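Local coordinates for putative N-acetylmuramoyl-L-alanine amidase,autolysin cwp6 (Peptoclostridium difficile, PDB 5J72), which probably cleaves the amide link between N-acetylmuramic acid and L-alanine in peptidoglycan as a zinc-dependent cell wall amidase, held at the wall by CWB2 domains, at residues Val159-Gly164 and Ser206-Ile211; Asn188-Pro193 and Ser218-Ser223; Asp345-Asn350 and Ile393-Tyr398; Tyr398-His403 and Thr488-Arg493. All blocks are in the same frame, centred on the assembly; numbering follows the deposited sequence.

Contact 1: Val159-Gly164 and Ser206-Ile211; sequences VVIVNG and SDVIII
Strands 159-163 and 207-211 run parallel, their segment axes 4.6 Å apart at closest approach and 30° from one another, with Val159 facing Val208, Val160 facing Ile209 and Ile161 facing Ile210. Four backbone bonds alternate between the strands. Val159 N reaches Asp207 O, Ile209 N reaches Val159 O, and Ile161 N meets Ile209 O at 2.8 Å, all three in the carbonyl planes. The fourth, from Ile211 N to Ile161 O, comes in nearly along the C=O axis, at 178°. Past this point a water replaces direct pairing, accepting from Asn163 N and donating to Ile211 O at 2.6 Å.

On the face carrying Val159, Ile161, Val208 and Ile210, the tightest touch is between Ile161 CG1 and Val208 CG1, 3.5 Å apart, the two side chains crossing obliquely. Val208 CG1 stands anti to its backbone N, whereas Ile161 CG1 lies beside its own. Elsewhere Val160 CG1 meets Ile211 CG1 at 3.7 Å, and Val162 CG2 rests on Ile211 CB at 4.0 Å.

These two strands form the centre of a four-stranded parallel sheet in a CWB2 domain. Strand 184-187 flanks the first through backbone bonds to Val160 and Val162, strand 232-236 packs beside the second, and helix 174-180 lies over Val160 and Ile209 through Tyr180.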
loop_
_atom_site.group_PDB
_atom_site.type_symbol
_atom_site.label_atom_id
_atom_site.label_comp_id
_atom_site.label_asym_id
_atom_site.label_seq_id
_atom_site.Cartn_x
_atom_site.Cartn_y
_atom_site.Cartn_z
ATOM N N VAL A 159 6.743 -4.764 -23.812
ATOM C CA VAL A 159 6.011 -5.510 -22.799
ATOM C C VAL A 159 7.060 -6.222 -21.967
ATOM O O VAL A 159 7.968 -6.845 -22.541
ATOM C CB VAL A 159 5.008 -6.573 -23.360
ATOM C CG1 VAL A 159 4.318 -7.338 -22.204
ATOM C CG2 VAL A 159 3.937 -5.884 -24.249
ATOM N N VAL A 160 6.928 -6.158 -20.628
ATOM C CA VAL A 160 7.827 -6.881 -19.743
ATOM C C VAL A 160 7.144 -8.174 -19.389
ATOM O O VAL A 160 5.943 -8.213 -19.108
ATOM C CB VAL A 160 8.150 -6.044 -18.500
ATOM C CG1 VAL A 160 8.967 -6.890 -17.443
ATOM C CG2 VAL A 160 8.929 -4.818 -18.946
ATOM N N ILE A 161 7.907 -9.264 -19.364
ATOM C CA ILE A 161 7.280 -10.538 -19.016
ATOM C C ILE A 161 8.039 -11.141 -17.813
ATOM O O ILE A 161 9.260 -11.092 -17.791
ATOM C CB ILE A 161 7.485 -11.478 -20.246
ATOM C CG1 ILE A 161 6.499 -11.094 -21.408
ATOM C CG2 ILE A 161 7.235 -12.918 -19.768
ATOM C CD1 ILE A 161 5.109 -11.671 -21.192
ATOM N N VAL A 162 7.317 -11.670 -16.884
ATOM C CA VAL A 162 7.869 -12.294 -15.661
ATOM C C VAL A 162 7.133 -13.609 -15.573
ATOM O O VAL A 162 6.017 -13.711 -16.037
ATOM C CB VAL A 162 7.500 -11.371 -14.471
ATOM C CG1 VAL A 162 7.562 -12.127 -13.168
ATOM C CG2 VAL A 162 8.445 -10.133 -14.485
ATOM N N ASN A 163 7.767 -14.614 -14.993
ATOM C CA ASN A 163 7.105 -15.885 -14.756
ATOM C C ASN A 163 6.054 -15.675 -13.714
ATOM O O ASN A 163 6.411 -15.227 -12.608
ATOM C CB ASN A 163 8.145 -16.886 -14.235
ATOM C CG ASN A 163 7.546 -18.250 -13.924
ATOM O OD1 ASN A 163 6.442 -18.360 -13.379
ATOM N ND2 ASN A 163 8.229 -19.361 -14.304
ATOM N N GLY A 164 4.787 -16.016 -13.998
ATOM C CA GLY A 164 3.695 -15.724 -13.079
ATOM C C GLY A 164 3.637 -16.519 -11.790
ATOM O O GLY A 164 2.985 -16.075 -10.855
ATOM N N SER A 206 6.822 -4.132 -30.285
ATOM C CA SER A 206 8.021 -4.388 -31.127
ATOM C C SER A 206 9.018 -5.192 -30.283
ATOM O O SER A 206 9.876 -5.886 -30.828
ATOM C CB SER A 206 8.747 -3.063 -31.411
ATOM O OG SER A 206 8.010 -2.326 -32.351
ATOM N N ASP A 207 8.932 -5.087 -28.936
ATOM C CA ASP A 207 9.956 -5.731 -28.087
ATOM C C ASP A 207 9.368 -6.307 -26.828
ATOM O O ASP A 207 8.501 -5.666 -26.204
ATOM C CB ASP A 207 10.989 -4.634 -27.659
ATOM C CG ASP A 207 11.850 -4.093 -28.781
ATOM O OD1 ASP A 207 11.430 -3.128 -29.437
ATOM O OD2 ASP A 207 12.951 -4.652 -29.011
ATOM N N VAL A 208 9.782 -7.495 -26.438
ATOM C CA VAL A 208 9.394 -8.092 -25.161
ATOM C C VAL A 208 10.701 -8.207 -24.325
ATOM O O VAL A 208 11.769 -8.629 -24.843
ATOM C CB VAL A 208 8.685 -9.470 -25.342
ATOM C CG1 VAL A 208 8.667 -10.250 -24.052
ATOM C CG2 VAL A 208 7.254 -9.265 -25.827
ATOM N N ILE A 209 10.627 -7.819 -23.037
ATOM C CA ILE A 209 11.799 -7.845 -22.164
ATOM C C ILE A 209 11.426 -8.862 -21.094
ATOM O O ILE A 209 10.463 -8.731 -20.306
ATOM C CB ILE A 209 12.149 -6.440 -21.576
ATOM C CG1 ILE A 209 12.479 -5.455 -22.673
ATOM C CG2 ILE A 209 13.332 -6.541 -20.568
ATOM C CD1 ILE A 209 11.202 -4.666 -23.214
ATOM N N ILE A 210 12.180 -9.961 -21.087
ATOM C CA ILE A 210 11.965 -11.005 -20.114
ATOM C C ILE A 210 12.880 -10.760 -18.893
ATOM O O ILE A 210 14.058 -10.451 -19.058
ATOM C CB ILE A 210 12.303 -12.390 -20.700
ATOM C CG1 ILE A 210 11.243 -12.777 -21.768
ATOM C CG2 ILE A 210 12.339 -13.378 -19.563
ATOM C CD1 ILE A 210 11.732 -13.895 -22.643
ATOM N N ILE A 211 12.312 -10.860 -17.703
ATOM C CA ILE A 211 13.081 -10.683 -16.461
ATOM C C ILE A 211 13.252 -12.092 -15.912
ATOM O O ILE A 211 12.257 -12.770 -15.656
ATOM C CB ILE A 211 12.339 -9.780 -15.463
ATOM C CG1 ILE A 211 12.120 -8.377 -16.071
ATOM C CG2 ILE A 211 13.151 -9.709 -14.080
ATOM C CD1 ILE A 211 13.377 -7.720 -16.587
HETATM O O HOH W 1 10.597 -14.410 -14.416
#

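Contact 2: Asn188-Pro193 and Ser218-Ser223; sequences NKDDIP and SQKAVS
Ser218 carries most of the polar chemistry here, and its side chain is short enough to follow atom by atom. Its CB points at the loop 188-193, lying 3.2 Å from Asp190 OD1 and 3.4 Å from Lys189 O. From there OG turns into the crowded position between the backbone N and the carbonyl carbon (chi1 80°). At that spot it donates across a short 2.5 Å to Asp190 OD1, which receives it on its anti lone pair, the one away from the other carboxylate oxygen. The same OG accepts from Lys220 N at 3.0 Å and, weakly, from Ala221 N, so one hydroxyl is gripped by three partners. Ser218 is thus the N-cap of helix 219-228, and the bond to Asp190, together with those from the helix amides, restrains the rotation of the hydroxyl. A carboxylate next to a helix N-terminus would probably be stabilised in its charged form.

The two segments follow the C-terminal ends of strands 184-187 and 207-211, which strand 158-163 separates in the parallel sheet of this CWB2 domain, so the contact joins the loop after strand 184-187 to the start of helix 219-228. The backbone closes the same gap: Ser218 N gives Lys189 O a bond of 2.9 Å, nearly straight at 165° and in the carbonyl plane. Ala221 CB also sits 3.5 Å from Lys189 O, and Lys220 CB lies 3.4 Å from Asp190 O. Asp191 N is buried without any partner in the model, while Ile192 N is taken up by Gln224 OE1.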
loop_
_atom_site.group_PDB
_atom_site.type_symbol
_atom_site.label_atom_id
_atom_site.label_comp_id
_atom_site.label_asym_id
_atom_site.label_seq_id
_atom_site.Cartn_x
_atom_site.Cartn_y
_atom_site.Cartn_z
ATOM N N ASN A 188 4.544 -18.753 -18.152
ATOM C CA ASN A 188 4.881 -19.958 -17.418
ATOM C C ASN A 188 6.306 -20.216 -17.855
ATOM O O ASN A 188 6.806 -19.541 -18.770
ATOM C CB ASN A 188 3.961 -21.094 -17.785
ATOM C CG ASN A 188 2.621 -20.889 -17.140
ATOM O OD1 ASN A 188 2.565 -20.614 -15.933
ATOM N ND2 ASN A 188 1.505 -21.003 -17.821
ATOM N N LYS A 189 6.998 -21.173 -17.247
ATOM C CA LYS A 189 8.388 -21.365 -17.643
ATOM C C LYS A 189 8.555 -21.770 -19.093
ATOM O O LYS A 189 9.523 -21.333 -19.745
ATOM C CB LYS A 189 9.046 -22.481 -16.769
ATOM C CG LYS A 189 10.510 -22.667 -17.104
ATOM C CD LYS A 189 11.094 -23.907 -16.429
ATOM C CE LYS A 189 12.552 -23.984 -16.789
ATOM N NZ LYS A 189 13.166 -25.247 -16.291
ATOM N N ASP A 190 7.641 -22.601 -19.608
ATOM C CA ASP A 190 7.820 -23.080 -20.983
ATOM C C ASP A 190 6.674 -22.731 -21.943
ATOM O O ASP A 190 6.667 -23.211 -23.070
ATOM C CB ASP A 190 8.012 -24.634 -20.944
ATOM C CG ASP A 190 9.251 -25.032 -20.164
ATOM O OD1 ASP A 190 10.337 -24.503 -20.468
ATOM O OD2 ASP A 190 9.127 -25.857 -19.236
ATOM N N ASP A 191 5.709 -21.915 -21.521
ATOM C CA ASP A 191 4.583 -21.538 -22.399
ATOM C C ASP A 191 3.960 -20.216 -21.949
ATOM O O ASP A 191 4.289 -19.728 -20.861
ATOM C CB ASP A 191 3.470 -22.596 -22.328
ATOM C CG ASP A 191 2.769 -22.663 -20.950
ATOM O OD1 ASP A 191 3.204 -23.470 -20.100
ATOM O OD2 ASP A 191 1.793 -21.894 -20.725
ATOM N N ILE A 192 3.071 -19.648 -22.765
ATOM C CA ILE A 192 2.317 -18.505 -22.305
ATOM C C ILE A 192 0.901 -18.909 -22.476
ATOM O O ILE A 192 0.579 -19.567 -23.466
ATOM C CB ILE A 192 2.606 -17.168 -23.040
ATOM C CG1 ILE A 192 2.639 -17.379 -24.608
ATOM C CG2 ILE A 192 3.916 -16.610 -22.533
ATOM C CD1 ILE A 192 2.575 -16.024 -25.393
ATOM N N PRO A 193 0.004 -18.586 -21.528
ATOM C CA PRO A 193 -1.397 -18.970 -21.716
ATOM C C PRO A 193 -2.067 -18.080 -22.775
ATOM O O PRO A 193 -1.536 -17.048 -23.178
ATOM C CB PRO A 193 -2.014 -18.767 -20.342
ATOM C CG PRO A 193 -1.151 -17.819 -19.664
ATOM C CD PRO A 193 0.249 -18.145 -20.151
ATOM N N SER A 218 12.008 -19.978 -20.115
ATOM C CA SER A 218 12.876 -20.711 -21.073
ATOM C C SER A 218 12.696 -20.318 -22.530
ATOM O O SER A 218 11.809 -19.529 -22.873
ATOM C CB SER A 218 12.574 -22.207 -20.964
ATOM O OG SER A 218 11.402 -22.531 -21.679
ATOM N N GLN A 219 13.537 -20.887 -23.394
ATOM C CA GLN A 219 13.446 -20.669 -24.828
ATOM C C GLN A 219 12.108 -21.196 -25.330
ATOM O O GLN A 219 11.623 -20.758 -26.370
ATOM C CB GLN A 219 14.579 -21.442 -25.537
ATOM C CG GLN A 219 14.460 -21.339 -27.070
ATOM C CD GLN A 219 14.321 -19.903 -27.599
ATOM O OE1 GLN A 219 14.971 -18.948 -27.118
ATOM N NE2 GLN A 219 13.435 -19.720 -28.579
ATOM N N LYS A 220 11.512 -22.166 -24.629
ATOM C CA LYS A 220 10.236 -22.684 -25.110
ATOM C C LYS A 220 9.185 -21.591 -24.944
ATOM O O LYS A 220 8.307 -21.460 -25.792
ATOM C CB LYS A 220 9.772 -23.909 -24.321
ATOM C CG LYS A 220 10.806 -25.037 -24.306
ATOM C CD LYS A 220 10.108 -26.392 -24.246
ATOM C CE LYS A 220 11.147 -27.524 -24.310
ATOM N NZ LYS A 220 10.497 -28.852 -24.204
ATOM N N ALA A 221 9.261 -20.835 -23.829
ATOM C CA ALA A 221 8.309 -19.735 -23.690
ATOM C C ALA A 221 8.704 -18.669 -24.713
ATOM O O ALA A 221 7.814 -18.044 -25.286
ATOM C CB ALA A 221 8.346 -19.153 -22.261
ATOM N N VAL A 222 9.986 -18.436 -24.953
ATOM C CA VAL A 222 10.355 -17.421 -25.915
ATOM C C VAL A 222 9.707 -17.769 -27.265
ATOM O O VAL A 222 9.172 -16.868 -27.905
ATOM C CB VAL A 222 11.874 -17.284 -26.028
ATOM C CG1 VAL A 222 12.249 -16.386 -27.192
ATOM C CG2 VAL A 222 12.449 -16.726 -24.712
ATOM N N SER A 223 9.712 -19.059 -27.690
ATOM C CA SER A 223 9.108 -19.360 -28.991
ATOM C C SER A 223 7.670 -19.144 -28.976
ATOM O O SER A 223 7.151 -18.679 -29.993
ATOM C CB SER A 223 9.379 -20.808 -29.425
ATOM O OG SER A 223 10.778 -21.019 -29.323
#

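Contact 3: Asp345-Asn350 and Ile393-Tyr398; sequences DRHETN and ITPKTY
The first turn of helix 346-357 lies beside the end of strand 391-394, where the nearest CA atoms, His347 and Thr394, are 6.6 Å apart. One hydrogen bond joins the segments, from Ile393 N to Asn350 OD1 at 3.1 Å. The donor stands above the carbonyl plane, 60° out of it, although the N-H points fairly straight at the oxygen. CG of Asn350 is anti to the backbone N (chi1 -176°), which sends the amide to the strand; ND2 donates to Ile391 O there and to Asn275 OD1 of helix 270-283. Ile393 CG1 crosses this amide obliquely, 3.6 Å from Asn350 CG.

Helix and strand belong to a CWB2 domain, and the helix begins with Asp345 as N-cap, its OD1 accepting from Glu348 N at 2.9 Å. Asp345 OD2 meanwhile forms a salt bridge with Lys623 of helix 619-637 in the amidase domain.

The ring of His347 meets Pro395 tip to tip, NE2 being 3.4 Å from Pro395 CD. Arg346 CG sits over the centre of one ring face, 3.8 Å above the plane, and Ile393 O approaches the edge at CD2, 3.6 Å away. NE2 itself is hydrogen-bonded to Ser371 OG, which limits rotation of the ring.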
loop_
_atom_site.group_PDB
_atom_site.type_symbol
_atom_site.label_atom_id
_atom_site.label_comp_id
_atom_site.label_asym_id
_atom_site.label_seq_id
_atom_site.Cartn_x
_atom_site.Cartn_y
_atom_site.Cartn_z
ATOM N N ASP A 345 5.103 -5.957 10.311
ATOM C CA ASP A 345 4.792 -6.943 9.326
ATOM C C ASP A 345 4.512 -6.274 7.926
ATOM O O ASP A 345 4.705 -5.065 7.819
ATOM C CB ASP A 345 3.567 -7.763 9.722
ATOM C CG ASP A 345 2.258 -6.984 9.931
ATOM O OD1 ASP A 345 2.065 -5.941 9.283
ATOM O OD2 ASP A 345 1.429 -7.427 10.748
ATOM N N ARG A 346 4.093 -7.054 6.923
ATOM C CA ARG A 346 3.913 -6.512 5.548
ATOM C C ARG A 346 2.867 -5.376 5.529
ATOM O O ARG A 346 3.005 -4.460 4.710
ATOM C CB ARG A 346 3.528 -7.667 4.566
ATOM C CG ARG A 346 2.124 -8.204 4.840
ATOM C CD ARG A 346 1.817 -9.421 3.970
ATOM N NE ARG A 346 2.654 -10.536 4.360
ATOM C CZ ARG A 346 2.515 -11.772 3.900
ATOM N NH1 ARG A 346 1.557 -12.059 3.030
ATOM N NH2 ARG A 346 3.340 -12.727 4.297
ATOM N N HIS A 347 1.841 -5.399 6.447
ATOM C CA HIS A 347 0.812 -4.371 6.418
ATOM C C HIS A 347 1.273 -3.138 7.063
ATOM O O HIS A 347 1.032 -2.057 6.528
ATOM C CB HIS A 347 -0.483 -4.880 7.059
ATOM C CG HIS A 347 -0.950 -6.152 6.437
ATOM N ND1 HIS A 347 -1.015 -7.332 7.149
ATOM C CD2 HIS A 347 -1.385 -6.431 5.182
ATOM C CE1 HIS A 347 -1.465 -8.282 6.341
ATOM N NE2 HIS A 347 -1.695 -7.769 5.145
ATOM N N GLU A 348 1.972 -3.248 8.245
ATOM C CA GLU A 348 2.520 -2.025 8.839
ATOM C C GLU A 348 3.561 -1.454 7.941
ATOM O O GLU A 348 3.653 -0.222 7.827
ATOM C CB GLU A 348 3.147 -2.249 10.277
ATOM C CG GLU A 348 3.333 -0.848 10.914
ATOM C CD GLU A 348 3.799 -0.943 12.370
ATOM O OE1 GLU A 348 4.362 -1.970 12.719
ATOM O OE2 GLU A 348 3.593 0.023 13.115
ATOM N N THR A 349 4.357 -2.293 7.275
ATOM C CA THR A 349 5.386 -1.674 6.402
ATOM C C THR A 349 4.681 -0.947 5.168
ATOM O O THR A 349 5.076 0.122 4.775
ATOM C CB THR A 349 6.290 -2.773 5.862
ATOM O OG1 THR A 349 6.904 -3.457 6.998
ATOM C CG2 THR A 349 7.366 -2.190 4.966
ATOM N N ASN A 350 3.639 -1.581 4.646
ATOM C CA ASN A 350 2.870 -0.942 3.547
ATOM C C ASN A 350 2.344 0.420 4.015
ATOM O O ASN A 350 2.494 1.448 3.326
ATOM C CB ASN A 350 1.747 -1.870 3.158
ATOM C CG ASN A 350 0.959 -1.330 1.961
ATOM O OD1 ASN A 350 -0.207 -0.941 2.131
ATOM N ND2 ASN A 350 1.557 -1.262 0.727
ATOM N N ILE A 393 -1.836 -2.872 0.392
ATOM C CA ILE A 393 -2.122 -4.291 0.407
ATOM C C ILE A 393 -2.869 -4.632 1.726
ATOM O O ILE A 393 -2.576 -4.032 2.751
ATOM C CB ILE A 393 -0.851 -5.182 0.302
ATOM C CG1 ILE A 393 0.187 -4.835 1.395
ATOM C CG2 ILE A 393 -0.216 -4.952 -1.134
ATOM C CD1 ILE A 393 1.403 -5.860 1.413
ATOM N N THR A 394 -3.783 -5.585 1.670
ATOM C CA THR A 394 -4.530 -5.935 2.877
ATOM C C THR A 394 -5.083 -7.290 2.605
ATOM O O THR A 394 -5.214 -7.716 1.457
ATOM C CB THR A 394 -5.613 -4.878 3.155
ATOM O OG1 THR A 394 -6.078 -5.031 4.508
ATOM C CG2 THR A 394 -6.807 -4.974 2.168
ATOM N N PRO A 395 -5.395 -8.054 3.672
ATOM C CA PRO A 395 -5.939 -9.382 3.381
ATOM C C PRO A 395 -7.321 -9.321 2.718
ATOM O O PRO A 395 -8.004 -8.315 2.782
ATOM C CB PRO A 395 -5.990 -10.053 4.801
ATOM C CG PRO A 395 -4.931 -9.333 5.570
ATOM C CD PRO A 395 -5.114 -7.885 5.110
ATOM N N LYS A 396 -7.746 -10.439 2.159
ATOM C CA LYS A 396 -9.039 -10.480 1.451
ATOM C C LYS A 396 -10.231 -10.201 2.355
ATOM O O LYS A 396 -11.208 -9.636 1.899
ATOM C CB LYS A 396 -9.261 -11.882 0.857
ATOM C CG LYS A 396 -8.230 -12.329 -0.126
ATOM C CD LYS A 396 -8.686 -13.674 -0.678
ATOM C CE LYS A 396 -7.889 -14.788 -0.087
ATOM N NZ LYS A 396 -7.204 -15.559 -1.153
ATOM N N THR A 397 -10.147 -10.584 3.656
ATOM C CA THR A 397 -11.327 -10.450 4.516
ATOM C C THR A 397 -11.322 -9.312 5.502
ATOM O O THR A 397 -12.320 -9.160 6.188
ATOM C CB THR A 397 -11.561 -11.799 5.261
ATOM O OG1 THR A 397 -10.466 -11.962 6.172
ATOM C CG2 THR A 397 -11.596 -13.025 4.309
ATOM N N TYR A 398 -10.266 -8.489 5.626
ATOM C CA TYR A 398 -10.375 -7.345 6.517
ATOM C C TYR A 398 -9.420 -6.231 6.166
ATOM O O TYR A 398 -8.415 -6.480 5.493
ATOM C CB TYR A 398 -10.109 -7.755 8.020
ATOM C CG TYR A 398 -8.712 -8.292 8.291
ATOM C CD1 TYR A 398 -8.392 -9.617 8.022
ATOM C CD2 TYR A 398 -7.728 -7.483 8.856
ATOM C CE1 TYR A 398 -7.130 -10.132 8.305
ATOM C CE2 TYR A 398 -6.460 -7.992 9.150
ATOM C CZ TYR A 398 -6.173 -9.317 8.868
ATOM O OH TYR A 398 -4.934 -9.835 9.119
#

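Contact 4: Tyr398-His403 and Thr488-Arg493; sequences YVSAYH and TTEYLR
Hydrogen bonding centres on the carboxylate of Glu490. Its chain leaves the helix with CG anti to the backbone N and then bends at chi2 (80°), which brings both oxygens up to the loop. OE2 takes the hydroxyl of Ser400, OG to OE2 2.7 Å, while OE1 takes the amide of Ala401, N to OE1 2.8 Å; each oxygen uses its syn lone pair, so the two donors grip one oxygen each. Ser400 OG also accepts from Tyr402 N, an ST turn, consistent with the hydroxyl being held in position to donate to OE2. Arg493 adds a longer bond, NH1 to Val399 O at 3.2 Å, in the carbonyl plane but 23° out of its own guanidinium plane. A water joins the same NH1 to Ser400 O, and NH2 is held separately by Val499 O.

The loop is part of a CWB2 domain and helix 477-494 part of the amidase domain, so this is a buried interdomain interface. Glu490 is buried; its two donors would tend to offset the cost of burying a charge.

Packing contacts lie beside these bonds. The ring of Tyr398 presents its edge to Glu490, CE2 lying 3.6 Å from CD, with ring and carboxylate planes 90° apart; one face lies over Arg493 C, and CD2 is 3.5 Å from Arg493 CB. Within the helix Thr489 CG2 sits 3.6 Å above the centre of the guanidinium, and the same methyl touches Ala401 CB at 3.6 Å.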
loop_
_atom_site.group_PDB
_atom_site.type_symbol
_atom_site.label_atom_id
_atom_site.label_comp_id
_atom_site.label_asym_id
_atom_site.label_seq_id
_atom_site.Cartn_x
_atom_site.Cartn_y
_atom_site.Cartn_z
ATOM N N TYR A 398 -10.266 -8.489 5.626
ATOM C CA TYR A 398 -10.375 -7.345 6.517
ATOM C C TYR A 398 -9.420 -6.231 6.166
ATOM O O TYR A 398 -8.415 -6.480 5.493
ATOM C CB TYR A 398 -10.109 -7.755 8.020
ATOM C CG TYR A 398 -8.712 -8.292 8.291
ATOM C CD1 TYR A 398 -8.392 -9.617 8.022
ATOM C CD2 TYR A 398 -7.728 -7.483 8.856
ATOM C CE1 TYR A 398 -7.130 -10.132 8.305
ATOM C CE2 TYR A 398 -6.460 -7.992 9.150
ATOM C CZ TYR A 398 -6.173 -9.317 8.868
ATOM O OH TYR A 398 -4.934 -9.835 9.119
ATOM N N VAL A 399 -9.718 -5.032 6.576
ATOM C CA VAL A 399 -8.813 -3.929 6.368
ATOM C C VAL A 399 -7.811 -4.005 7.515
ATOM O O VAL A 399 -8.208 -3.960 8.693
ATOM C CB VAL A 399 -9.528 -2.581 6.389
ATOM C CG1 VAL A 399 -8.503 -1.419 6.268
ATOM C CG2 VAL A 399 -10.560 -2.519 5.259
ATOM N N SER A 400 -6.543 -4.142 7.219
ATOM C CA SER A 400 -5.576 -4.134 8.291
ATOM C C SER A 400 -5.650 -2.880 9.178
ATOM O O SER A 400 -5.811 -1.733 8.746
ATOM C CB SER A 400 -4.157 -4.260 7.711
ATOM O OG SER A 400 -3.197 -4.000 8.723
ATOM N N ALA A 401 -5.513 -3.093 10.518
ATOM C CA ALA A 401 -5.549 -1.967 11.460
ATOM C C ALA A 401 -4.445 -0.973 11.244
ATOM O O ALA A 401 -4.570 0.205 11.561
ATOM C CB ALA A 401 -5.440 -2.530 12.920
ATOM N N TYR A 402 -3.327 -1.418 10.659
ATOM C CA TYR A 402 -2.204 -0.470 10.455
ATOM C C TYR A 402 -2.563 0.609 9.390
ATOM O O TYR A 402 -1.907 1.650 9.353
ATOM C CB TYR A 402 -0.973 -1.255 9.978
ATOM C CG TYR A 402 -0.445 -2.169 11.066
ATOM C CD1 TYR A 402 0.155 -1.653 12.210
ATOM C CD2 TYR A 402 -0.560 -3.537 10.958
ATOM C CE1 TYR A 402 0.631 -2.491 13.225
ATOM C CE2 TYR A 402 -0.109 -4.389 11.969
ATOM C CZ TYR A 402 0.480 -3.857 13.098
ATOM O OH TYR A 402 0.895 -4.729 14.102
ATOM N N HIS A 403 -3.585 0.348 8.568
ATOM C CA HIS A 403 -4.025 1.337 7.546
ATOM C C HIS A 403 -4.979 2.367 8.105
ATOM O O HIS A 403 -5.268 3.351 7.436
ATOM C CB HIS A 403 -4.764 0.617 6.375
ATOM C CG HIS A 403 -3.861 -0.288 5.606
ATOM N ND1 HIS A 403 -2.564 0.089 5.269
ATOM C CD2 HIS A 403 -4.025 -1.555 5.169
ATOM C CE1 HIS A 403 -1.988 -0.941 4.650
ATOM N NE2 HIS A 403 -2.849 -1.941 4.569
ATOM N N THR A 488 -3.224 -6.609 18.506
ATOM C CA THR A 488 -4.405 -7.308 18.993
ATOM C C THR A 488 -5.558 -7.151 18.022
ATOM O O THR A 488 -6.319 -8.091 17.737
ATOM C CB THR A 488 -4.853 -6.674 20.360
ATOM O OG1 THR A 488 -3.768 -6.806 21.264
ATOM C CG2 THR A 488 -6.166 -7.357 20.917
ATOM N N THR A 489 -5.749 -5.902 17.525
ATOM C CA THR A 489 -6.842 -5.668 16.590
ATOM C C THR A 489 -6.648 -6.519 15.321
ATOM O O THR A 489 -7.600 -7.125 14.801
ATOM C CB THR A 489 -6.869 -4.121 16.221
ATOM O OG1 THR A 489 -7.175 -3.430 17.436
ATOM C CG2 THR A 489 -7.960 -3.779 15.225
ATOM N N GLU A 490 -5.433 -6.534 14.843
ATOM C CA GLU A 490 -5.118 -7.258 13.600
ATOM C C GLU A 490 -5.466 -8.790 13.797
ATOM O O GLU A 490 -6.067 -9.401 12.933
ATOM C CB GLU A 490 -3.621 -7.150 13.334
ATOM C CG GLU A 490 -3.345 -7.606 11.920
ATOM C CD GLU A 490 -3.672 -6.459 10.913
ATOM O OE1 GLU A 490 -4.504 -5.581 11.216
ATOM O OE2 GLU A 490 -3.076 -6.450 9.843
ATOM N N TYR A 491 -5.091 -9.352 14.962
ATOM C CA TYR A 491 -5.406 -10.779 15.196
ATOM C C TYR A 491 -6.882 -10.974 15.241
ATOM O O TYR A 491 -7.413 -11.871 14.564
ATOM C CB TYR A 491 -4.770 -11.261 16.492
ATOM C CG TYR A 491 -5.183 -12.706 16.743
ATOM C CD1 TYR A 491 -4.518 -13.753 16.119
ATOM C CD2 TYR A 491 -6.296 -13.004 17.523
ATOM C CE1 TYR A 491 -4.962 -15.066 16.251
ATOM C CE2 TYR A 491 -6.744 -14.321 17.680
ATOM C CZ TYR A 491 -6.075 -15.344 17.037
ATOM O OH TYR A 491 -6.528 -16.638 17.183
ATOM N N LEU A 492 -7.612 -10.139 15.996
ATOM C CA LEU A 492 -9.063 -10.339 16.077
ATOM C C LEU A 492 -9.749 -10.229 14.722
ATOM O O LEU A 492 -10.668 -11.009 14.406
ATOM C CB LEU A 492 -9.674 -9.295 17.046
ATOM C CG LEU A 492 -9.242 -9.571 18.516
ATOM C CD1 LEU A 492 -9.654 -8.411 19.441
ATOM C CD2 LEU A 492 -9.978 -10.875 18.997
ATOM N N ARG A 493 -9.333 -9.239 13.915
ATOM C CA ARG A 493 -9.980 -9.086 12.615
ATOM C C ARG A 493 -9.691 -10.273 11.719
ATOM O O ARG A 493 -10.566 -10.635 10.931
ATOM C CB ARG A 493 -9.486 -7.808 11.898
ATOM C CG ARG A 493 -9.947 -6.585 12.624
ATOM C CD ARG A 493 -9.731 -5.318 11.777
ATOM N NE ARG A 493 -10.387 -4.204 12.468
ATOM C CZ ARG A 493 -10.081 -2.928 12.265
ATOM N NH1 ARG A 493 -9.136 -2.590 11.385
ATOM N NH2 ARG A 493 -10.719 -1.979 12.931
HETATM O O HOH W 2 -8.061 -0.179 9.463
#

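Contacts 1 and 2 belong to one CWB2 domain, their centres about 11 Å apart, and touch where Ile210 packs on Val222. The first is a buried sheet core of backbone bonds and aliphatic side chains, the second a surface contact dominated by a serine cap and an aspartate. Contacts 3 and 4 lie about 8 Å apart at their centres and share Tyr398; His403 NE2 probably bonds Ile393 O, and Ser400 N probably bonds Thr394 OG1. Contact 3 stays within a different CWB2 domain and is partly buried, whereas contact 4 crosses to the amidase domain, using a buried carboxylate. The two pairs do not touch: contacts 1 and 4 have centres about 36 Å apart.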